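Local coordinates for protein chitinase (Paenibacillus sp. FPU-7, PDB 5GZT) that probably hydrolyses internal beta-1,4 linkages between N-acetylglucosamine units in chitin and chitodextrins, acting as a family 18 endochitinase, at residues R1024-V1029 / G1041-N1046. Numbering follows the deposited sequence.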
# COMPACT_ATOMS: atom_id res chain seq x y z
N ARG B 1024 -36.60 0.19 -13.55
CA ARG B 1024 -36.43 -1.06 -12.78
C ARG B 1024 -36.30 -0.66 -11.33
O ARG B 1024 -36.22 0.51 -11.02
CB ARG B 1024 -35.24 -1.87 -13.25
CG ARG B 1024 -35.45 -2.45 -14.66
CD ARG B 1024 -34.25 -3.28 -15.11
NE ARG B 1024 -34.49 -3.76 -16.46
CZ ARG B 1024 -35.32 -4.76 -16.79
NH1 ARG B 1024 -35.94 -5.50 -15.87
NH2 ARG B 1024 -35.52 -5.05 -18.07
N GLY B 1025 -36.36 -1.62 -10.43
CA GLY B 1025 -36.47 -1.26 -9.00
C GLY B 1025 -36.42 -2.45 -8.06
O GLY B 1025 -36.30 -3.58 -8.52
N TRP B 1026 -36.39 -2.19 -6.74
CA TRP B 1026 -36.36 -3.24 -5.72
C TRP B 1026 -37.27 -2.83 -4.56
O TRP B 1026 -37.45 -1.65 -4.30
CB TRP B 1026 -34.94 -3.49 -5.17
CG TRP B 1026 -33.96 -4.02 -6.10
CD1 TRP B 1026 -33.55 -5.32 -6.27
CD2 TRP B 1026 -33.23 -3.24 -7.04
NE1 TRP B 1026 -32.61 -5.39 -7.29
CE2 TRP B 1026 -32.41 -4.12 -7.77
CE3 TRP B 1026 -33.24 -1.88 -7.35
CZ2 TRP B 1026 -31.58 -3.68 -8.80
CZ3 TRP B 1026 -32.41 -1.44 -8.38
CH2 TRP B 1026 -31.58 -2.34 -9.08
N VAL B 1027 -37.80 -3.84 -3.85
CA VAL B 1027 -38.60 -3.62 -2.60
C VAL B 1027 -37.75 -4.10 -1.41
O VAL B 1027 -36.68 -4.72 -1.61
CB VAL B 1027 -39.98 -4.34 -2.64
CG1 VAL B 1027 -40.94 -3.60 -3.58
CG2 VAL B 1027 -39.89 -5.81 -3.04
N ASN B 1028 -38.21 -3.81 -0.17
CA ASN B 1028 -37.45 -4.13 1.05
C ASN B 1028 -36.04 -3.60 0.97
O ASN B 1028 -35.06 -4.36 1.07
CB ASN B 1028 -37.41 -5.62 1.33
CG ASN B 1028 -38.80 -6.21 1.64
OD1 ASN B 1028 -39.65 -5.56 2.26
ND2 ASN B 1028 -39.03 -7.44 1.17
N VAL B 1029 -35.95 -2.31 0.72
CA VAL B 1029 -34.66 -1.67 0.60
C VAL B 1029 -34.47 -0.77 1.83
O VAL B 1029 -35.26 0.17 2.07
CB VAL B 1029 -34.55 -0.83 -0.70
CG1 VAL B 1029 -33.19 -0.13 -0.74
CG2 VAL B 1029 -34.74 -1.72 -1.93
N GLY B 1041 -34.08 -6.97 0.55
CA GLY B 1041 -34.69 -8.21 0.97
C GLY B 1041 -35.43 -9.01 -0.09
O GLY B 1041 -34.99 -9.16 -1.21
N ASP B 1042 -36.56 -9.56 0.29
CA ASP B 1042 -37.33 -10.43 -0.55
C ASP B 1042 -37.99 -9.58 -1.62
O ASP B 1042 -38.57 -8.52 -1.32
CB ASP B 1042 -38.37 -11.19 0.30
CG ASP B 1042 -39.30 -12.02 -0.52
OD1 ASP B 1042 -38.93 -13.17 -0.84
OD2 ASP B 1042 -40.40 -11.52 -0.87
N GLN B 1043 -37.88 -10.07 -2.85
CA GLN B 1043 -38.29 -9.33 -4.03
C GLN B 1043 -39.61 -9.79 -4.62
O GLN B 1043 -39.94 -9.38 -5.71
CB GLN B 1043 -37.20 -9.45 -5.12
CG GLN B 1043 -35.96 -8.63 -4.83
CD GLN B 1043 -36.34 -7.27 -4.29
OE1 GLN B 1043 -37.16 -6.56 -4.87
NE2 GLN B 1043 -35.82 -6.94 -3.14
N ALA B 1044 -40.38 -10.61 -3.91
CA ALA B 1044 -41.61 -11.13 -4.46
C ALA B 1044 -42.57 -10.01 -4.85
O ALA B 1044 -43.34 -10.16 -5.80
CB ALA B 1044 -42.28 -12.10 -3.49
N LYS B 1045 -42.53 -8.89 -4.15
CA LYS B 1045 -43.37 -7.74 -4.54
C LYS B 1045 -42.60 -6.71 -5.44
O LYS B 1045 -43.00 -5.55 -5.57
CB LYS B 1045 -43.93 -7.04 -3.31
CG LYS B 1045 -44.26 -7.96 -2.17
CD LYS B 1045 -45.33 -7.38 -1.28
CE LYS B 1045 -45.22 -7.97 0.13
NZ LYS B 1045 -46.44 -7.68 0.92
N ASN B 1046 -41.51 -7.12 -6.07
CA ASN B 1046 -40.72 -6.20 -6.96
C ASN B 1046 -41.60 -5.47 -7.98
O ASN B 1046 -42.46 -6.13 -8.59
CB ASN B 1046 -39.64 -7.03 -7.68
CG ASN B 1046 -38.65 -6.18 -8.43
OD1 ASN B 1046 -38.99 -5.63 -9.47
ND2 ASN B 1046 -37.45 -6.03 -7.88
O HOH W 1 -37.44 -4.23 -11.21
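Gln1043 and Val1027 illustrate how a side-chain amide can pair with both backbone polar groups of a residue just past a strand's end. From CB, which points away from 1024-1029, the glutamine chain bends back at chi2 (-42°), and CD comes to the edge of the Trp1026 ring, 3.9 Å from CD1. Beyond CD the amide splits its work. OE1 accepts from Val1027 N at 3.0 Å, in the carbonyl plane on a lone pair and nearly straight (173°), while NE2 donates to Val1027 O at 2.8 Å. In this glycosyl hydrolase family 18 domain, 1024-1026 is an outermost strand of a small antiparallel sheet, with 1086-1089 beside it, and the loop carrying Gln1043 folds back beside the end of 1024-1026 and the residues that follow. NE2 also reaches Gly1041 O, and OE1 takes a second donor, Asn1046 ND2, which in turn bonds Gly1025 O at 2.8 Å. An alanine in place of Gln1043 would probably leave Val1027 N and O without these mates and take one acceptor from Asn1046 ND2. Val1027 CG2 lies 3.4 Å from Gln1043 OE1, and its CG1 meets Lys1045 O. Further along, Gly1041 N donates to Asn1028 O at 2.8 Å, and Asn1028 ND2 makes a weak bond to Asp1042 O.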